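Local coordinates for protein porin B (Pseudomonas putida, PDB 4GEY) that forms a beta-barrel channel in the outer membrane of Pseudomonas putida that probably lets glucose and related sugars pass into the periplasm, at residues 353-358 with 389-394; 314-319 with 328-333. The protein carries 2 engineered substitutions. One frame throughout, in Å; residues are numbered along the deposited sequence.

Contact 1 of 2, residues 353-358 with 389-394; sequences ARIHVN and EYNAEL. With DMU (decyl-beta-D-maltopyranoside), chain L; C8E ((hydroxyethyloxy)tri(ethyloxy)octane), chain D; C8E ((hydroxyethyloxy)tri(ethyloxy)octane), chain F.
Ile355 and Glu389 face each other as an antiparallel hydrogen-bonded pair, with Ile355 N donating a hydrogen bond to Glu389 O at 2.8 Å and Glu389 N returning one to Ile355 O at 3.0 Å. Ala353 and Asn391 repeat the exchange, so the N-H and C=O of all four residues find partners across the contact. Arg354 and Tyr390 between them are a non-hydrogen-bonded pair; the main chain of Arg354 bonds instead to Gln330 on the next strand.

The polar side-chain atoms of Glu389 and Asn391 are well supplied with partners. Asn391 ND2 reaches the anti lone pair of Glu389 OE1 at 2.9 Å, nearly straight (174°) and in the plane of the amide, while CD1 of Ile355 packs against this bond, 3.7 Å from Asn391 ND2. Ser117 N also donates to Glu389 OE1, and Phe116 N and Gly417 N share Glu389 OE2; four N-H groups grip one carboxylate and would probably favour its charged form. Asn391 OD1 is taken by Asn167 ND2.

On the other face Arg354 and Tyr390 lie side by side, with Arg354 CG, anti to the backbone N (chi1 170°), 3.6 Å from Tyr390 CE2. Guanidinium and ring planes stand 61° apart, the phenol oxygen lying at the guanidinium edge, but Arg354 NH1 bonds to Gln330 OE1. The decyl chain of the maltoside detergent crosses one face of the ring, its C28 3.6 Å from Tyr390 CD2. An alanine in place of Tyr390 would remove the ring, probably leaving the Arg354 stem and the alkyl chain facing a gap. Polar groups bonded on one face to loop residues that probably fold into the lumen, and an aromatic meeting detergent on the other, are characteristic of the wall of a porin beta-barrel.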
loop_
_atom_site.group_PDB
_atom_site.type_symbol
_atom_site.label_atom_id
_atom_site.label_comp_id
_atom_site.label_asym_id
_atom_site.label_seq_id
_atom_site.Cartn_x
_atom_site.Cartn_y
_atom_site.Cartn_z
ATOM N N ALA A 353 -0.066 13.954 -3.419
ATOM C CA ALA A 353 -0.997 13.439 -2.428
ATOM C C ALA A 353 -1.143 14.424 -1.303
ATOM O O ALA A 353 -0.202 15.115 -0.947
ATOM C CB ALA A 353 -0.526 12.116 -1.883
ATOM N N ARG A 354 -2.343 14.479 -0.745
ATOM C CA ARG A 354 -2.632 15.299 0.416
ATOM C C ARG A 354 -3.164 14.369 1.490
ATOM O O ARG A 354 -4.040 13.554 1.229
ATOM C CB ARG A 354 -3.675 16.352 0.054
ATOM C CG ARG A 354 -4.243 17.105 1.225
ATOM C CD ARG A 354 -5.377 18.012 0.800
ATOM N NE ARG A 354 -5.939 18.652 1.978
ATOM C CZ ARG A 354 -7.034 18.236 2.605
ATOM N NH1 ARG A 354 -7.698 17.194 2.140
ATOM N NH2 ARG A 354 -7.475 18.873 3.685
ATOM N N ILE A 355 -2.604 14.470 2.688
ATOM C CA ILE A 355 -3.014 13.636 3.814
ATOM C C ILE A 355 -3.423 14.519 4.978
ATOM O O ILE A 355 -2.579 15.125 5.643
ATOM C CB ILE A 355 -1.865 12.738 4.272
ATOM C CG1 ILE A 355 -1.361 11.898 3.092
ATOM C CG2 ILE A 355 -2.309 11.863 5.425
ATOM C CD1 ILE A 355 0.031 11.305 3.287
ATOM N N HIS A 356 -4.719 14.600 5.230
ATOM C CA HIS A 356 -5.211 15.486 6.280
ATOM C C HIS A 356 -5.446 14.777 7.619
ATOM O O HIS A 356 -5.984 13.672 7.657
ATOM C CB HIS A 356 -6.482 16.196 5.824
ATOM C CG HIS A 356 -7.066 17.101 6.858
ATOM N ND1 HIS A 356 -8.153 16.748 7.629
ATOM C CD2 HIS A 356 -6.709 18.346 7.254
ATOM C CE1 HIS A 356 -8.443 17.739 8.452
ATOM N NE2 HIS A 356 -7.582 18.719 8.247
ATOM N N VAL A 357 -5.033 15.424 8.709
ATOM C CA VAL A 357 -5.213 14.877 10.045
ATOM C C VAL A 357 -6.458 15.425 10.723
ATOM O O VAL A 357 -6.645 16.639 10.813
ATOM C CB VAL A 357 -4.021 15.172 10.977
ATOM C CG1 VAL A 357 -4.209 14.442 12.298
ATOM C CG2 VAL A 357 -2.702 14.784 10.331
ATOM N N ASN A 358 -7.294 14.500 11.186
ATOM C CA ASN A 358 -8.431 14.748 12.070
ATOM C C ASN A 358 -8.173 15.870 13.054
ATOM O O ASN A 358 -7.313 15.755 13.929
ATOM C CB ASN A 358 -8.693 13.456 12.843
ATOM C CG ASN A 358 -9.982 13.472 13.604
ATOM O OD1 ASN A 358 -10.369 14.486 14.171
ATOM N ND2 ASN A 358 -10.655 12.327 13.639
ATOM N N GLU A 389 -0.129 16.818 5.589
ATOM C CA GLU A 389 1.122 16.410 4.972
ATOM C C GLU A 389 0.877 16.265 3.482
ATOM O O GLU A 389 -0.154 15.721 3.062
ATOM C CB GLU A 389 1.579 15.073 5.553
ATOM C CG GLU A 389 2.771 14.432 4.856
ATOM C CD GLU A 389 3.142 13.054 5.438
ATOM O OE1 GLU A 389 3.431 12.131 4.649
ATOM O OE2 GLU A 389 3.149 12.887 6.677
ATOM N N TYR A 390 1.811 16.764 2.680
ATOM C CA TYR A 390 1.733 16.583 1.237
ATOM C C TYR A 390 2.921 15.760 0.757
ATOM O O TYR A 390 4.021 15.866 1.308
ATOM C CB TYR A 390 1.682 17.931 0.506
ATOM C CG TYR A 390 0.406 18.705 0.754
ATOM C CD1 TYR A 390 0.211 19.395 1.945
ATOM C CD2 TYR A 390 -0.600 18.754 -0.204
ATOM C CE1 TYR A 390 -0.952 20.110 2.179
ATOM C CE2 TYR A 390 -1.765 19.469 0.018
ATOM C CZ TYR A 390 -1.934 20.142 1.215
ATOM O OH TYR A 390 -3.079 20.843 1.461
ATOM N N ASN A 391 2.694 14.930 -0.257
ATOM C CA ASN A 391 3.776 14.165 -0.863
ATOM C C ASN A 391 3.722 14.341 -2.357
ATOM O O ASN A 391 2.630 14.440 -2.933
ATOM C CB ASN A 391 3.658 12.672 -0.555
ATOM C CG ASN A 391 4.011 12.328 0.882
ATOM O OD1 ASN A 391 5.058 11.725 1.155
ATOM N ND2 ASN A 391 3.125 12.679 1.807
ATOM N N ALA A 392 4.893 14.366 -2.988
ATOM C CA ALA A 392 4.957 14.347 -4.440
ATOM C C ALA A 392 6.152 13.540 -4.931
ATOM O O ALA A 392 7.237 13.582 -4.338
ATOM C CB ALA A 392 4.984 15.757 -5.002
ATOM N N GLU A 393 5.945 12.802 -6.016
ATOM C CA GLU A 393 7.028 12.059 -6.638
ATOM C C GLU A 393 7.053 12.270 -8.149
ATOM O O GLU A 393 6.021 12.292 -8.818
ATOM C CB GLU A 393 6.912 10.567 -6.298
ATOM C CG GLU A 393 8.020 9.670 -6.878
ATOM C CD GLU A 393 7.922 8.209 -6.401
ATOM O OE1 GLU A 393 7.279 7.962 -5.353
ATOM O OE2 GLU A 393 8.481 7.307 -7.072
ATOM N N LEU A 394 8.245 12.453 -8.685
ATOM C CA LEU A 394 8.436 12.399 -10.124
ATOM C C LEU A 394 9.470 11.304 -10.383
ATOM O O LEU A 394 10.531 11.291 -9.750
ATOM C CB LEU A 394 8.916 13.746 -10.648
ATOM C CG LEU A 394 9.597 13.725 -12.011
ATOM C CD1 LEU A 394 8.592 13.331 -13.079
ATOM C CD2 LEU A 394 10.278 15.073 -12.330
HETATM C C1 DMU L . -0.762 24.155 5.071
HETATM C C2 DMU L . -1.177 24.236 6.455
HETATM C C3 DMU L . -1.183 25.532 7.185
HETATM C C4 DMU L . -1.199 26.782 6.275
HETATM O O5 DMU L . -0.213 26.527 5.114
HETATM C C6 DMU L . -0.609 25.396 4.314
HETATM O O7 DMU L . -2.340 25.613 8.051
HETATM O O16 DMU L . 0.295 25.273 3.205
HETATM C C18 DMU L . -0.250 25.166 1.890
HETATM C C19 DMU L . 0.680 24.651 0.760
HETATM C C22 DMU L . 0.456 23.225 0.139
HETATM C C25 DMU L . 1.438 22.802 -0.957
HETATM C C28 DMU L . 1.522 21.358 -1.409
HETATM C C31 DMU L . 2.817 20.918 -2.060
HETATM C C34 DMU L . 2.877 19.602 -2.806
HETATM C C37 DMU L . 4.138 18.797 -2.740
HETATM O O49 DMU L . -1.757 23.277 4.394
HETATM O O55 DMU L . -0.465 23.181 7.197
HETATM C C57 DMU L . -0.893 27.939 6.910
HETATM O O61 DMU L . -0.175 28.883 6.193
HETATM C C5 DMU L . -3.159 26.755 10.005
HETATM C C7 DMU L . -2.758 28.075 10.377
HETATM C C8 DMU L . -1.523 28.114 11.169
HETATM C C9 DMU L . -0.313 27.489 10.420
HETATM O O1 DMU L . -0.763 26.276 9.592
HETATM C C10 DMU L . -2.142 25.867 9.420
HETATM O O2 DMU L . -1.196 29.438 11.477
HETATM O O3 DMU L . -4.318 26.853 9.108
HETATM O O4 DMU L . -3.848 28.660 11.155
HETATM C C11 DMU L . 0.630 27.103 11.258
HETATM O O6 DMU L . 1.773 26.536 10.725
HETATM C C1 C8E D . 18.337 9.038 -8.333
HETATM C C2 C8E D . 17.925 10.461 -7.966
HETATM C C3 C8E D . 17.884 11.350 -9.206
HETATM C C4 C8E D . 16.480 11.919 -9.391
HETATM C C5 C8E D . 15.720 11.252 -10.544
HETATM C C6 C8E D . 15.135 12.257 -11.539
HETATM C C7 C8E D . 13.816 11.775 -12.140
HETATM C C8 C8E D . 13.053 12.936 -12.769
HETATM O O9 C8E D . 13.218 13.003 -14.179
HETATM C C10 C8E D . 12.012 12.887 -14.922
HETATM C C11 C8E D . 12.058 13.715 -16.215
HETATM O O12 C8E D . 13.165 13.403 -17.050
HETATM C C13 C8E D . 12.847 13.476 -18.439
HETATM C C14 C8E D . 13.779 12.610 -19.303
HETATM O O15 C8E D . 13.902 13.128 -20.620
HETATM C C16 C8E D . 13.604 12.184 -21.637
HETATM C C17 C8E D . 14.802 11.903 -22.549
HETATM O O18 C8E D . 14.463 10.946 -23.545
HETATM C C19 C8E D . 14.519 11.417 -24.881
HETATM C C20 C8E D . 14.831 10.239 -25.802
HETATM O O21 C8E D . 15.676 10.613 -26.868
HETATM C C7 C8E F . 8.441 16.004 -7.003
HETATM C C8 C8E F . 9.828 16.631 -6.908
HETATM O O9 C8E F . 9.701 18.022 -7.099
HETATM C C10 C8E F . 10.539 18.797 -6.268
HETATM C C11 C8E F . 10.254 20.280 -6.496
HETATM O O12 C8E F . 10.981 21.067 -5.576
HETATM C C13 C8E F . 10.270 22.245 -5.245
HETATM C C14 C8E F . 11.145 23.265 -4.519
HETATM O O15 C8E F . 10.621 24.551 -4.780
HETATM C C16 C8E F . 9.854 25.084 -3.717
HETATM C C17 C8E F . 10.750 25.465 -2.541
HETATM O O18 C8E F . 11.483 26.621 -2.880
HETATM C C19 C8E F . 10.904 27.805 -2.375
HETATM C C20 C8E F . 11.970 28.894 -2.387
HETATM O O21 C8E F . 13.036 28.499 -3.231
#

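Contact 2 of 2, residues 314-319 with 328-333; sequences ANFTVH and NYQQVG
Asn315 O is met by two groups of the facing strand: Gln331 N, hydrogen-bonded at 2.7 Å, and, as a weaker CA-H...O contact, Gln330 CA at 3.4 Å. The return bond runs from Asn315 N to Gln331 O at 2.9 Å. The same two residues also join through their side chains, which lie alongside each other with amide planes 88° apart. Asn315 ND2 donates to Gln331 OE1 at 2.8 Å (161° at the hydrogen), the acceptor lying close to the Asn315 amide plane while the donor is tilted from the Gln331 carbonyl plane. A bend at the second torsion of Gln331 (chi2 -124°) swings CD out of the line of the chain; NE2 donates to Ala169 O, an oxygen that Tyr329 OH shares.

Strands 309-319 and 326-337 form a beta hairpin of the porin barrel, and Thr317 with Tyr329 is its next hydrogen-bonded pair. Here the tyrosine ring turns an edge to the threonine, CD1 of Tyr329 lying 3.5 Å from Thr317 CB.

Phe316 and Gln330 occupy the opposite face, crossing at about a right angle, with Gln330 CG 3.6 Å from Phe316 CD2 at the ring edge. Gln330 NE2 donates to Asn328 OD1 at 2.8 Å from above the Asn328 carbonyl plane, its OE1 being taken by Arg354. Farther along this face, Ala314 CB meets Val332 CG2 at 4.1 Å.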
loop_
_atom_site.group_PDB
_atom_site.type_symbol
_atom_site.label_atom_id
_atom_site.label_comp_id
_atom_site.label_asym_id
_atom_site.label_seq_id
_atom_site.Cartn_x
_atom_site.Cartn_y
_atom_site.Cartn_z
ATOM N N ALA A 314 -6.182 8.698 -9.803
ATOM C CA ALA A 314 -6.607 9.402 -8.595
ATOM C C ALA A 314 -7.088 8.445 -7.520
ATOM O O ALA A 314 -7.637 7.386 -7.805
ATOM C CB ALA A 314 -7.682 10.417 -8.910
ATOM N N ASN A 315 -6.854 8.831 -6.274
ATOM C CA ASN A 315 -7.316 8.090 -5.111
ATOM C C ASN A 315 -7.884 9.085 -4.105
ATOM O O ASN A 315 -7.334 10.170 -3.903
ATOM C CB ASN A 315 -6.160 7.327 -4.461
ATOM C CG ASN A 315 -5.846 6.015 -5.160
ATOM O OD1 ASN A 315 -6.365 4.958 -4.792
ATOM N ND2 ASN A 315 -4.962 6.070 -6.150
ATOM N N PHE A 316 -8.994 8.716 -3.491
ATOM C CA PHE A 316 -9.607 9.511 -2.442
ATOM C C PHE A 316 -9.976 8.551 -1.326
ATOM O O PHE A 316 -10.303 7.383 -1.555
ATOM C CB PHE A 316 -10.863 10.242 -2.938
ATOM C CG PHE A 316 -10.624 11.117 -4.133
ATOM C CD1 PHE A 316 -10.735 10.606 -5.423
ATOM C CD2 PHE A 316 -10.279 12.448 -3.974
ATOM C CE1 PHE A 316 -10.505 11.413 -6.531
ATOM C CE2 PHE A 316 -10.051 13.268 -5.080
ATOM C CZ PHE A 316 -10.161 12.750 -6.355
ATOM N N THR A 317 -9.940 9.044 -0.109
ATOM C CA THR A 317 -10.114 8.167 1.013
ATOM C C THR A 317 -10.770 9.006 2.100
ATOM O O THR A 317 -10.542 10.219 2.185
ATOM C CB THR A 317 -8.737 7.600 1.396
ATOM O OG1 THR A 317 -8.760 6.168 1.415
ATOM C CG2 THR A 317 -8.282 8.137 2.691
ATOM N N VAL A 318 -11.635 8.377 2.882
ATOM C CA VAL A 318 -12.419 9.078 3.903
ATOM C C VAL A 318 -12.647 8.143 5.091
ATOM O O VAL A 318 -13.039 6.981 4.906
ATOM C CB VAL A 318 -13.775 9.591 3.334
ATOM C CG1 VAL A 318 -14.845 9.618 4.403
ATOM C CG2 VAL A 318 -13.619 10.979 2.727
ATOM N N HIS A 319 -12.398 8.648 6.301
ATOM C CA HIS A 319 -12.409 7.815 7.513
ATOM C C HIS A 319 -13.184 8.416 8.666
ATOM O O HIS A 319 -13.344 9.635 8.743
ATOM C CB HIS A 319 -10.983 7.537 7.959
ATOM C CG HIS A 319 -10.109 7.080 6.846
ATOM N ND1 HIS A 319 -10.113 5.779 6.395
ATOM C CD2 HIS A 319 -9.252 7.754 6.049
ATOM C CE1 HIS A 319 -9.270 5.663 5.387
ATOM N NE2 HIS A 319 -8.725 6.844 5.168
ATOM N N ASN A 328 -9.053 12.285 6.091
ATOM C CA ASN A 328 -9.373 12.087 4.692
ATOM C C ASN A 328 -8.070 12.213 3.908
ATOM O O ASN A 328 -7.106 12.776 4.414
ATOM C CB ASN A 328 -10.406 13.124 4.224
ATOM C CG ASN A 328 -9.859 14.564 4.217
ATOM O OD1 ASN A 328 -8.941 14.890 3.461
ATOM N ND2 ASN A 328 -10.447 15.433 5.040
ATOM N N TYR A 329 -8.028 11.690 2.687
ATOM C CA TYR A 329 -6.817 11.756 1.871
ATOM C C TYR A 329 -7.143 11.835 0.388
ATOM O O TYR A 329 -8.117 11.249 -0.072
ATOM C CB TYR A 329 -5.929 10.551 2.172
ATOM C CG TYR A 329 -5.173 9.959 1.007
ATOM C CD1 TYR A 329 -5.741 8.979 0.206
ATOM C CD2 TYR A 329 -3.859 10.332 0.749
ATOM C CE1 TYR A 329 -5.028 8.410 -0.848
ATOM C CE2 TYR A 329 -3.135 9.764 -0.294
ATOM C CZ TYR A 329 -3.722 8.807 -1.090
ATOM O OH TYR A 329 -3.016 8.251 -2.139
ATOM N N GLN A 330 -6.342 12.580 -0.357
ATOM C CA GLN A 330 -6.548 12.688 -1.792
ATOM C C GLN A 330 -5.226 12.464 -2.493
ATOM O O GLN A 330 -4.154 12.721 -1.935
ATOM C CB GLN A 330 -7.107 14.054 -2.186
ATOM C CG GLN A 330 -8.444 14.389 -1.555
ATOM C CD GLN A 330 -8.302 14.821 -0.109
ATOM O OE1 GLN A 330 -7.385 15.559 0.234
ATOM N NE2 GLN A 330 -9.190 14.339 0.748
ATOM N N GLN A 331 -5.305 11.990 -3.728
ATOM C CA GLN A 331 -4.110 11.814 -4.507
ATOM C C GLN A 331 -4.448 11.886 -5.977
ATOM O O GLN A 331 -5.426 11.303 -6.437
ATOM C CB GLN A 331 -3.461 10.491 -4.139
ATOM C CG GLN A 331 -2.347 10.033 -5.037
ATOM C CD GLN A 331 -2.643 8.669 -5.590
ATOM O OE1 GLN A 331 -3.564 8.514 -6.383
ATOM N NE2 GLN A 331 -1.894 7.659 -5.146
ATOM N N VAL A 332 -3.632 12.628 -6.708
ATOM C CA VAL A 332 -3.804 12.791 -8.140
ATOM C C VAL A 332 -2.435 12.609 -8.791
ATOM O O VAL A 332 -1.413 12.982 -8.206
ATOM C CB VAL A 332 -4.404 14.181 -8.435
ATOM C CG1 VAL A 332 -3.910 14.730 -9.728
ATOM C CG2 VAL A 332 -5.912 14.086 -8.467
ATOM N N GLY A 333 -2.391 12.007 -9.972
ATOM C CA GLY A 333 -1.117 11.867 -10.659
ATOM C C GLY A 333 -1.263 11.391 -12.084
ATOM O O GLY A 333 -2.383 11.222 -12.585
#

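In the fold
Along the chain contact 2 is complete before contact 1 begins, and the two lie side by side in the barrel wall, their centres about 9 Å apart, because strands 326-337 and 347-357 are neighbours. His356 N of contact 1 probably bonds to Asn328 O of contact 2 at 3.1 Å, and Arg354 NH1 adds a weak bond to Asn328 OD1, tying their outer faces together. On the inner face Tyr329 touches both Ala353 and Ile355. Bound detergents mark the outside of both contacts, one coming within about 4 Å of the Ala314 side chain. The bound glucose is about 13 Å from the side chain of Asn391, probably within the lumen, in a pocket that includes Arg98, Glu121 and Trp123.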